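Local coordinates for FixG-related protein (Vibrio parahaemolyticus, PDB 2R39), which is of unknown function but forms the C-terminal immunoglobulin-like domain of a membrane protein that probably binds 4Fe-4S clusters and takes part in electron transport, at residues A[45-51]-A[65-71]; A[9-15]-A[104-110]; A[31-35]-A[112-116]. All blocks are in the same frame, centred on the assembly; numbering follows the deposited sequence.

Contact 1 of 3, residues A[45-51]-A[65-71]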
loop_
_atom_site.group_PDB
_atom_site.type_symbol
_atom_site.label_atom_id
_atom_site.label_comp_id
_atom_site.label_asym_id
_atom_site.label_seq_id
_atom_site.Cartn_x
_atom_site.Cartn_y
_atom_site.Cartn_z
ATOM N N GLN A 45 12.830 -5.839 18.478
ATOM C CA GLN A 45 11.584 -5.771 19.244
ATOM C C GLN A 45 10.388 -5.855 18.288
ATOM O O GLN A 45 10.525 -5.542 17.098
ATOM C CB GLN A 45 11.505 -4.452 20.022
ATOM C CG GLN A 45 12.458 -4.311 21.215
ATOM C CD GLN A 45 12.020 -3.194 22.168
ATOM O OE1 GLN A 45 11.393 -2.204 21.752
ATOM N NE2 GLN A 45 12.340 -3.353 23.448
ATOM N N VAL A 46 9.234 -6.278 18.813
ATOM C CA VAL A 46 7.947 -6.217 18.094
ATOM C C VAL A 46 7.616 -4.756 17.784
ATOM O O VAL A 46 7.820 -3.881 18.622
ATOM C CB VAL A 46 6.788 -6.838 18.943
ATOM C CG1 VAL A 46 5.434 -6.766 18.200
ATOM C CG2 VAL A 46 7.097 -8.267 19.314
ATOM N N GLN A 47 7.119 -4.489 16.576
ATOM C CA GLN A 47 6.746 -3.135 16.181
ATOM C C GLN A 47 5.328 -3.095 15.588
ATOM O O GLN A 47 4.822 -4.121 15.137
ATOM C CB GLN A 47 7.775 -2.566 15.185
ATOM C CG GLN A 47 9.261 -2.648 15.645
ATOM C CD GLN A 47 9.603 -1.733 16.813
ATOM O OE1 GLN A 47 8.823 -0.855 17.188
ATOM N NE2 GLN A 47 10.786 -1.945 17.405
ATOM N N GLU A 48 4.700 -1.913 15.594
ATOM C CA GLU A 48 3.370 -1.699 14.990
ATOM C C GLU A 48 3.480 -0.666 13.895
ATOM O O GLU A 48 4.035 0.410 14.107
ATOM C CB GLU A 48 2.289 -1.242 16.011
ATOM C CG GLU A 48 0.927 -0.832 15.325
ATOM C CD GLU A 48 -0.182 -0.299 16.265
ATOM O OE1 GLU A 48 -0.550 -1.018 17.204
ATOM O OE2 GLU A 48 -0.703 0.832 16.028
ATOM N N TYR A 49 2.940 -0.991 12.729
ATOM C CA TYR A 49 2.985 -0.089 11.571
ATOM C C TYR A 49 1.560 0.255 11.099
ATOM O O TYR A 49 0.654 -0.561 11.232
ATOM C CB TYR A 49 3.808 -0.704 10.420
ATOM C CG TYR A 49 5.178 -1.245 10.832
ATOM C CD1 TYR A 49 6.152 -0.410 11.365
ATOM C CD2 TYR A 49 5.498 -2.592 10.676
ATOM C CE1 TYR A 49 7.419 -0.907 11.737
ATOM C CE2 TYR A 49 6.766 -3.091 11.035
ATOM C CZ TYR A 49 7.717 -2.242 11.570
ATOM O OH TYR A 49 8.966 -2.730 11.949
ATOM N N ASN A 50 1.365 1.471 10.594
ATOM C CA ASN A 50 0.154 1.801 9.847
ATOM C C ASN A 50 0.560 1.840 8.376
ATOM O O ASN A 50 1.680 2.269 8.040
ATOM C CB ASN A 50 -0.395 3.185 10.195
ATOM C CG ASN A 50 -1.226 3.234 11.500
ATOM O OD1 ASN A 50 -1.758 2.240 12.004
ATOM N ND2 ASN A 50 -1.374 4.452 12.017
ATOM N N LEU A 51 -0.370 1.443 7.515
ATOM C CA LEU A 51 -0.163 1.440 6.074
ATOM C C LEU A 51 -1.221 2.330 5.474
ATOM O O LEU A 51 -2.398 2.260 5.847
ATOM C CB LEU A 51 -0.245 0.030 5.494
ATOM C CG LEU A 51 0.621 -1.036 6.189
ATOM C CD1 LEU A 51 0.152 -2.405 5.793
ATOM C CD2 LEU A 51 2.136 -0.876 5.892
ATOM N N GLN A 65 -4.265 -2.621 7.295
ATOM C CA GLN A 65 -4.054 -1.209 7.528
ATOM C C GLN A 65 -3.078 -0.969 8.696
ATOM O O GLN A 65 -2.268 -0.044 8.661
ATOM C CB GLN A 65 -5.404 -0.545 7.849
ATOM C CG GLN A 65 -5.307 0.933 7.985
ATOM C CD GLN A 65 -6.647 1.612 8.073
ATOM O OE1 GLN A 65 -7.316 1.585 9.114
ATOM N NE2 GLN A 65 -7.030 2.267 6.986
ATOM N N THR A 66 -3.215 -1.764 9.749
ATOM C CA THR A 66 -2.394 -1.638 10.936
ATOM C C THR A 66 -1.936 -3.050 11.264
ATOM O O THR A 66 -2.761 -3.964 11.322
ATOM C CB THR A 66 -3.220 -1.053 12.118
ATOM O OG1 THR A 66 -3.670 0.265 11.780
ATOM C CG2 THR A 66 -2.384 -0.959 13.378
ATOM N N ILE A 67 -0.641 -3.227 11.503
ATOM C CA ILE A 67 -0.065 -4.564 11.714
ATOM C C ILE A 67 0.937 -4.603 12.863
ATOM O O ILE A 67 1.579 -3.597 13.154
ATOM C CB ILE A 67 0.643 -5.093 10.426
ATOM C CG1 ILE A 67 1.582 -4.022 9.849
ATOM C CG2 ILE A 67 -0.372 -5.489 9.374
ATOM C CD1 ILE A 67 2.420 -4.471 8.677
ATOM N N GLN A 68 1.046 -5.761 13.522
ATOM C CA GLN A 68 2.109 -6.029 14.489
ATOM C C GLN A 68 3.122 -6.983 13.856
ATOM O O GLN A 68 2.751 -8.058 13.364
ATOM C CB GLN A 68 1.545 -6.682 15.766
ATOM C CG GLN A 68 1.055 -5.713 16.818
ATOM C CD GLN A 68 0.629 -6.407 18.095
ATOM O OE1 GLN A 68 1.063 -7.535 18.396
ATOM N NE2 GLN A 68 -0.218 -5.737 18.870
ATOM N N VAL A 69 4.395 -6.592 13.862
ATOM C CA VAL A 69 5.448 -7.355 13.180
ATOM C C VAL A 69 6.556 -7.764 14.156
ATOM O O VAL A 69 7.074 -6.930 14.898
ATOM C CB VAL A 69 6.043 -6.551 11.994
ATOM C CG1 VAL A 69 6.967 -7.422 11.134
ATOM C CG2 VAL A 69 4.929 -5.972 11.139
ATOM N N GLU A 70 6.904 -9.052 14.151
ATOM C CA GLU A 70 7.907 -9.609 15.066
ATOM C C GLU A 70 9.329 -9.272 14.606
ATOM O O GLU A 70 9.534 -8.961 13.433
ATOM C CB GLU A 70 7.731 -11.131 15.195
ATOM C CG GLU A 70 6.446 -11.579 15.909
ATOM C CD GLU A 70 6.473 -11.326 17.406
ATOM O OE1 GLU A 70 7.570 -11.320 18.003
ATOM O OE2 GLU A 70 5.390 -11.150 18.001
ATOM N N PRO A 71 10.319 -9.313 15.528
ATOM C CA PRO A 71 11.712 -9.040 15.137
ATOM C C PRO A 71 12.166 -9.893 13.949
ATOM O O PRO A 71 12.052 -11.128 13.992
ATOM C CB PRO A 71 12.511 -9.400 16.391
ATOM C CG PRO A 71 11.566 -9.279 17.503
ATOM C CD PRO A 71 10.189 -9.558 16.973
HETATM O O HOH W 1 -4.942 2.514 4.951
#

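Contact 2 of 3, residues A[9-15]-A[104-110]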
loop_
_atom_site.group_PDB
_atom_site.type_symbol
_atom_site.label_atom_id
_atom_site.label_comp_id
_atom_site.label_asym_id
_atom_site.label_seq_id
_atom_site.Cartn_x
_atom_site.Cartn_y
_atom_site.Cartn_z
ATOM N N ASP A 9 17.733 1.330 8.369
ATOM C CA ASP A 9 16.318 1.565 8.645
ATOM C C ASP A 9 15.784 0.529 9.615
ATOM O O ASP A 9 16.163 -0.648 9.518
ATOM C CB ASP A 9 15.507 1.491 7.358
ATOM C CG ASP A 9 15.768 2.657 6.421
ATOM O OD1 ASP A 9 16.402 3.660 6.825
ATOM O OD2 ASP A 9 15.318 2.558 5.269
ATOM N N PRO A 10 14.922 0.962 10.568
ATOM C CA PRO A 10 14.273 0.045 11.515
ATOM C C PRO A 10 13.217 -0.844 10.864
ATOM O O PRO A 10 12.852 -1.885 11.410
ATOM C CB PRO A 10 13.625 0.991 12.535
ATOM C CG PRO A 10 13.404 2.255 11.797
ATOM C CD PRO A 10 14.560 2.367 10.836
ATOM N N ALA A 11 12.737 -0.432 9.699
ATOM C CA ALA A 11 11.723 -1.180 8.973
ATOM C C ALA A 11 12.027 -1.121 7.499
ATOM O O ALA A 11 12.771 -0.245 7.048
ATOM C CB ALA A 11 10.317 -0.602 9.242
ATOM N N GLY A 12 11.433 -2.038 6.749
ATOM C CA GLY A 12 11.512 -1.995 5.289
ATOM C C GLY A 12 10.136 -2.230 4.704
ATOM O O GLY A 12 9.295 -2.875 5.323
HETATM N N MSE A 13 9.894 -1.680 3.523
HETATM C CA MSE A 13 8.710 -2.023 2.773
HETATM C C MSE A 13 9.017 -1.953 1.298
HETATM O O MSE A 13 9.686 -1.042 0.847
HETATM C CB MSE A 13 7.529 -1.095 3.094
HETATM C CG MSE A 13 6.285 -1.429 2.263
HETATM SE SE MSE A 13 4.706 -0.395 2.708
HETATM C CE MSE A 13 5.381 1.384 2.204
ATOM N N SER A 14 8.514 -2.926 0.564
ATOM C CA SER A 14 8.519 -2.857 -0.881
ATOM C C SER A 14 7.115 -3.155 -1.367
ATOM O O SER A 14 6.262 -3.629 -0.608
ATOM C CB SER A 14 9.579 -3.790 -1.499
ATOM O OG SER A 14 9.349 -5.133 -1.145
ATOM N N VAL A 15 6.865 -2.804 -2.616
ATOM C CA VAL A 15 5.536 -2.888 -3.201
ATOM C C VAL A 15 5.666 -3.526 -4.565
ATOM O O VAL A 15 6.543 -3.149 -5.335
ATOM C CB VAL A 15 4.910 -1.486 -3.373
ATOM C CG1 VAL A 15 3.608 -1.554 -4.207
ATOM C CG2 VAL A 15 4.643 -0.855 -2.003
ATOM N N ASN A 104 9.358 4.249 16.392
ATOM C CA ASN A 104 10.701 4.636 15.966
ATOM C C ASN A 104 10.667 5.951 15.196
ATOM O O ASN A 104 11.692 6.374 14.638
ATOM C CB ASN A 104 11.350 3.534 15.109
ATOM C CG ASN A 104 11.619 2.251 15.897
ATOM O OD1 ASN A 104 12.462 2.222 16.799
ATOM N ND2 ASN A 104 10.909 1.181 15.546
ATOM N N GLU A 105 9.487 6.583 15.156
ATOM C CA GLU A 105 9.281 7.864 14.457
ATOM C C GLU A 105 9.881 7.797 13.036
ATOM O O GLU A 105 10.812 8.534 12.684
ATOM C CB GLU A 105 9.851 9.029 15.304
ATOM C CG GLU A 105 9.530 10.458 14.808
ATOM C CD GLU A 105 8.041 10.834 14.877
ATOM O OE1 GLU A 105 7.312 10.327 15.771
ATOM O OE2 GLU A 105 7.609 11.660 14.037
ATOM N N PHE A 106 9.325 6.896 12.231
ATOM C CA PHE A 106 9.925 6.485 10.974
ATOM C C PHE A 106 8.817 6.222 9.957
ATOM O O PHE A 106 7.781 5.634 10.284
ATOM C CB PHE A 106 10.781 5.222 11.201
ATOM C CG PHE A 106 11.420 4.669 9.951
ATOM C CD1 PHE A 106 12.487 5.330 9.339
ATOM C CD2 PHE A 106 10.976 3.469 9.405
ATOM C CE1 PHE A 106 13.085 4.817 8.171
ATOM C CE2 PHE A 106 11.562 2.946 8.255
ATOM C CZ PHE A 106 12.619 3.628 7.627
ATOM N N THR A 107 9.010 6.696 8.729
ATOM C CA THR A 107 8.098 6.327 7.648
ATOM C C THR A 107 8.922 5.822 6.477
ATOM O O THR A 107 10.074 6.212 6.315
ATOM C CB THR A 107 7.205 7.503 7.190
ATOM O OG1 THR A 107 8.034 8.526 6.622
ATOM C CG2 THR A 107 6.415 8.085 8.349
ATOM N N ILE A 108 8.346 4.918 5.693
ATOM C CA ILE A 108 8.910 4.567 4.397
ATOM C C ILE A 108 7.831 4.901 3.399
ATOM O O ILE A 108 6.673 4.572 3.620
ATOM C CB ILE A 108 9.179 3.052 4.228
ATOM C CG1 ILE A 108 9.947 2.484 5.408
ATOM C CG2 ILE A 108 9.943 2.769 2.907
ATOM C CD1 ILE A 108 9.602 1.070 5.659
ATOM N N GLU A 109 8.219 5.528 2.297
ATOM C CA GLU A 109 7.301 5.821 1.204
ATOM C C GLU A 109 7.769 5.026 0.013
ATOM O O GLU A 109 8.963 5.015 -0.300
ATOM C CB GLU A 109 7.302 7.312 0.843
ATOM C CG GLU A 109 6.816 8.253 1.953
ATOM C CD GLU A 109 7.850 8.453 3.040
ATOM O OE1 GLU A 109 9.069 8.426 2.737
ATOM O OE2 GLU A 109 7.456 8.632 4.209
ATOM N N VAL A 110 6.833 4.364 -0.657
ATOM C CA VAL A 110 7.153 3.650 -1.894
ATOM C C VAL A 110 6.165 4.110 -2.957
ATOM O O VAL A 110 4.941 3.990 -2.784
ATOM C CB VAL A 110 7.083 2.101 -1.703
ATOM C CG1 VAL A 110 7.523 1.380 -2.980
ATOM C CG2 VAL A 110 7.978 1.658 -0.533
#

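Contact 3 of 3, residues A[31-35]-A[112-116]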
loop_
_atom_site.group_PDB
_atom_site.type_symbol
_atom_site.label_atom_id
_atom_site.label_comp_id
_atom_site.label_asym_id
_atom_site.label_seq_id
_atom_site.Cartn_x
_atom_site.Cartn_y
_atom_site.Cartn_z
ATOM N N VAL A 31 -13.243 1.142 -9.961
ATOM C CA VAL A 31 -12.184 0.397 -10.618
ATOM C C VAL A 31 -11.150 -0.025 -9.561
ATOM O O VAL A 31 -10.807 0.747 -8.665
ATOM C CB VAL A 31 -11.591 1.141 -11.879
ATOM C CG1 VAL A 31 -10.998 2.487 -11.524
ATOM C CG2 VAL A 31 -10.579 0.262 -12.611
ATOM N N GLU A 32 -10.676 -1.258 -9.667
ATOM C CA GLU A 32 -9.772 -1.824 -8.685
ATOM C C GLU A 32 -8.368 -1.979 -9.253
ATOM O O GLU A 32 -8.217 -2.169 -10.464
ATOM C CB GLU A 32 -10.312 -3.190 -8.273
ATOM C CG GLU A 32 -9.742 -3.701 -6.984
ATOM C CD GLU A 32 -10.528 -4.850 -6.434
ATOM O OE1 GLU A 32 -10.645 -5.867 -7.151
ATOM O OE2 GLU A 32 -11.014 -4.726 -5.279
ATOM N N ASN A 33 -7.353 -1.859 -8.391
ATOM C CA ASN A 33 -5.982 -2.293 -8.702
ATOM C C ASN A 33 -5.501 -3.141 -7.550
ATOM O O ASN A 33 -5.770 -2.799 -6.402
ATOM C CB ASN A 33 -5.004 -1.104 -8.813
ATOM C CG ASN A 33 -4.971 -0.464 -10.194
ATOM O OD1 ASN A 33 -4.023 0.253 -10.525
ATOM N ND2 ASN A 33 -6.007 -0.680 -10.981
ATOM N N THR A 34 -4.768 -4.213 -7.837
ATOM C CA THR A 34 -4.211 -5.072 -6.782
ATOM C C THR A 34 -2.700 -4.897 -6.599
ATOM O O THR A 34 -1.960 -4.617 -7.558
ATOM C CB THR A 34 -4.509 -6.565 -7.011
ATOM O OG1 THR A 34 -3.966 -6.973 -8.272
ATOM C CG2 THR A 34 -6.012 -6.843 -6.972
ATOM N N TYR A 35 -2.268 -5.084 -5.352
ATOM C CA TYR A 35 -0.896 -4.865 -4.906
ATOM C C TYR A 35 -0.493 -5.922 -3.885
ATOM O O TYR A 35 -1.351 -6.499 -3.208
ATOM C CB TYR A 35 -0.764 -3.496 -4.221
ATOM C CG TYR A 35 -1.279 -2.333 -5.038
ATOM C CD1 TYR A 35 -0.432 -1.621 -5.881
ATOM C CD2 TYR A 35 -2.624 -1.950 -4.974
ATOM C CE1 TYR A 35 -0.913 -0.536 -6.645
ATOM C CE2 TYR A 35 -3.110 -0.885 -5.734
ATOM C CZ TYR A 35 -2.252 -0.185 -6.564
ATOM O OH TYR A 35 -2.733 0.875 -7.299
ATOM N N SER A 112 4.037 4.105 -6.380
ATOM C CA SER A 112 3.448 3.097 -7.253
ATOM C C SER A 112 2.451 3.796 -8.182
ATOM O O SER A 112 2.511 5.008 -8.356
ATOM C CB SER A 112 2.768 2.012 -6.395
ATOM O OG SER A 112 2.237 0.970 -7.196
ATOM N N ARG A 113 1.514 3.049 -8.750
ATOM C CA ARG A 113 0.590 3.644 -9.720
ATOM C C ARG A 113 -0.819 3.151 -9.479
ATOM O O ARG A 113 -0.982 2.027 -9.051
ATOM C CB ARG A 113 0.997 3.246 -11.139
ATOM C CG ARG A 113 2.386 3.754 -11.607
ATOM C CD ARG A 113 2.411 5.262 -11.856
ATOM N NE ARG A 113 3.722 5.697 -12.348
ATOM C CZ ARG A 113 4.700 6.151 -11.585
ATOM N NH1 ARG A 113 4.537 6.215 -10.265
ATOM N NH2 ARG A 113 5.858 6.480 -12.143
ATOM N N PHE A 114 -1.825 3.995 -9.739
ATOM C CA PHE A 114 -3.202 3.510 -9.852
ATOM C C PHE A 114 -3.621 3.781 -11.284
ATOM O O PHE A 114 -3.543 4.925 -11.752
ATOM C CB PHE A 114 -4.194 4.186 -8.880
ATOM C CG PHE A 114 -5.578 3.539 -8.911
ATOM C CD1 PHE A 114 -5.887 2.483 -8.058
ATOM C CD2 PHE A 114 -6.536 3.933 -9.854
ATOM C CE1 PHE A 114 -7.147 1.860 -8.114
ATOM C CE2 PHE A 114 -7.788 3.314 -9.908
ATOM C CZ PHE A 114 -8.084 2.280 -9.054
ATOM N N ILE A 115 -4.060 2.733 -11.970
ATOM C CA ILE A 115 -4.317 2.804 -13.405
ATOM C C ILE A 115 -5.706 2.256 -13.723
ATOM O O ILE A 115 -6.072 1.155 -13.285
ATOM C CB ILE A 115 -3.195 2.088 -14.219
ATOM C CG1 ILE A 115 -1.810 2.606 -13.784
ATOM C CG2 ILE A 115 -3.375 2.279 -15.755
ATOM C CD1 ILE A 115 -0.631 1.856 -14.413
ATOM N N LYS A 116 -6.473 3.059 -14.465
ATOM C CA LYS A 116 -7.800 2.689 -14.956
ATOM C C LYS A 116 -7.704 1.924 -16.273
ATOM O O LYS A 116 -6.667 1.928 -16.929
ATOM C CB LYS A 116 -8.658 3.948 -15.127
ATOM C CG LYS A 116 -10.150 3.702 -15.462
ATOM C CD LYS A 116 -10.933 5.017 -15.384
ATOM C CE LYS A 116 -10.046 6.256 -15.695
ATOM N NZ LYS A 116 -10.748 7.545 -15.374
#

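Contact 1 of 3, residues A[45-51]-A[65-71]
Q47 and Y49 each give and take a backbone hydrogen bond with V69 and I67 respectively, pairing strand 47-51 antiparallel with strand 66-69 at an axis distance of 4.7 Å. The pair forms one margin of a sheet in the immunoglobulin-like beta sandwich, with 66-69 as one of its two outermost strands. L51 N extends the ladder to Q65 O at 2.7 Å, and between the bonded pairs E48 faces Q68 and N50 faces T66, with CA-H...O contacts such as E48 CA to I67 O. Side chains alternate. On the buried face the Y49 ring turns its CD2-CE2 edge to V69, CE2 lying 3.4 Å from V69 CG2, and I67 CD1 reaches the same edge. I67 takes a crowded position, with CG1 between the backbone N and the carbonyl carbon (chi1 48°), and this brings CG1 beside Y49 CB; beyond it CD1 meets L51 CD1 at 4.2 Å. Strands 31-41 and 74-83 of the other sheet cover this face, V39 touching Y49 and L75 touching both I67 and V69. On the outer face T66 and N50 lie side by side, and T66 OG1 donates to N50 OD1 (2.8 Å) from 30° out of the amide carbonyl plane. T66 CG2 packs against the E48 carboxylate. At the L51-Q65 end a water donates to L51 O and accepts from Q65 NE2 at 2.9 Å.

Contact 2 of 3, residues A[9-15]-A[104-110]
Along one margin of the immunoglobulin-like sandwich, P10 of segment 9-15 presses on F106 of segment 104-110, where the outermost strands of the two sheets face each other. Their axes run nearly parallel, 15° apart, at 7.4 Å, too far for strand pairing, and side chains fill the gap. P10 makes a CH-pi contact with F106: P10 CD stands 3.7 Å from the F106 ring centroid, almost exactly on the ring normal, while P10 CG sits above the CG-CD2 side of the same face. D9 reaches the far end of the ring obliquely, its CG 3.5 Å from F106 CZ, with the carboxylate plane turned 53° from the ring. F106 enters the strand through a G1 beta bulge, where it and E105 both face D101. Further along, I108 CD1 packs against the backbone between G12 and M13, 3.5 Å from M13 N, and also touches A11 CB. M13, a selenomethionine, runs extended until a bend at chi3 (64°) carries CE to V110 CG2 at 3.8 Å and close to I108 O. V15 and V110 slide past each other, CG2 of V15 meeting CG1 of V110. The strand backbones bond within their own sheets, G12 to I40 and I108 to L99. The two segments therefore meet by side-chain packing, mostly apolar but with the D9 carboxyl group against F106, and the proline-aromatic CH-pi contact is the one oriented interaction.

Contact 3 of 3, residues A[31-35]-A[112-116]
The F114 ring carries the side-chain amide of N33 over one face, with N33 CG 3.7 Å above the ring plane and displaced toward its rim; the two planes are 20° apart, so the groups are stacked. At the ring edge, in plane, F114 CZ comes within 3.1 Å of V31 O, and V31 CG1 packs beside CE2. The Y35 ring takes R113 O at its own edge, also in plane: OH donates to that oxygen at 2.7 Å, with the donor tilted 25° from the carbonyl plane. Y35 OH also lies near F114 CD1, the two side chains crossing at about a right angle. N33 does what a strand backbone would do. Its OD1 accepts from I115 N (2.9 Å) and its ND2 donates to I115 O (2.9 Å), so the side chain joins strands whose axes lie 7.3 Å apart. ND2 also bonds E32 O, nearly straight at the hydrogen but from above that carbonyl's plane, and both of its acceptors lie in or near the amide plane. OD1 receives a second bond from R17 NH2. Four bonds on one amide fix its rotation and hold it flat against F114. Segment 31-35 belongs to the sheet of strands 11-17 and 74-83, whereas 112-115 is the end of strand 106-115, which pairs with 92-101; from that last strand F97 meets the Y35 ring edge-to-face, and A83 of strand 74-83 touches F114.

In the fold
The three contacts belong to one two-sheet immunoglobulin-like domain. Contact 1 lies within a single sheet, whereas contacts 2 and 3 join the two sheets through the same outermost strand, 106-115, which meets strand 11-17 first and strand 31-41 further on. Contacts 1 and 2 have centres about 11 Å apart and touch, Y49 OH packing on A11 CB; contact 3 lies on the opposite side of the chain's centre, its own centre about 21 Å from that of contact 2 and 24 Å from that of contact 1. Along the chain, contact 1 is nested inside the loops closed by both others, while those two cross. The last strand thus meets the first two strands of the chain on opposite sides of its centre.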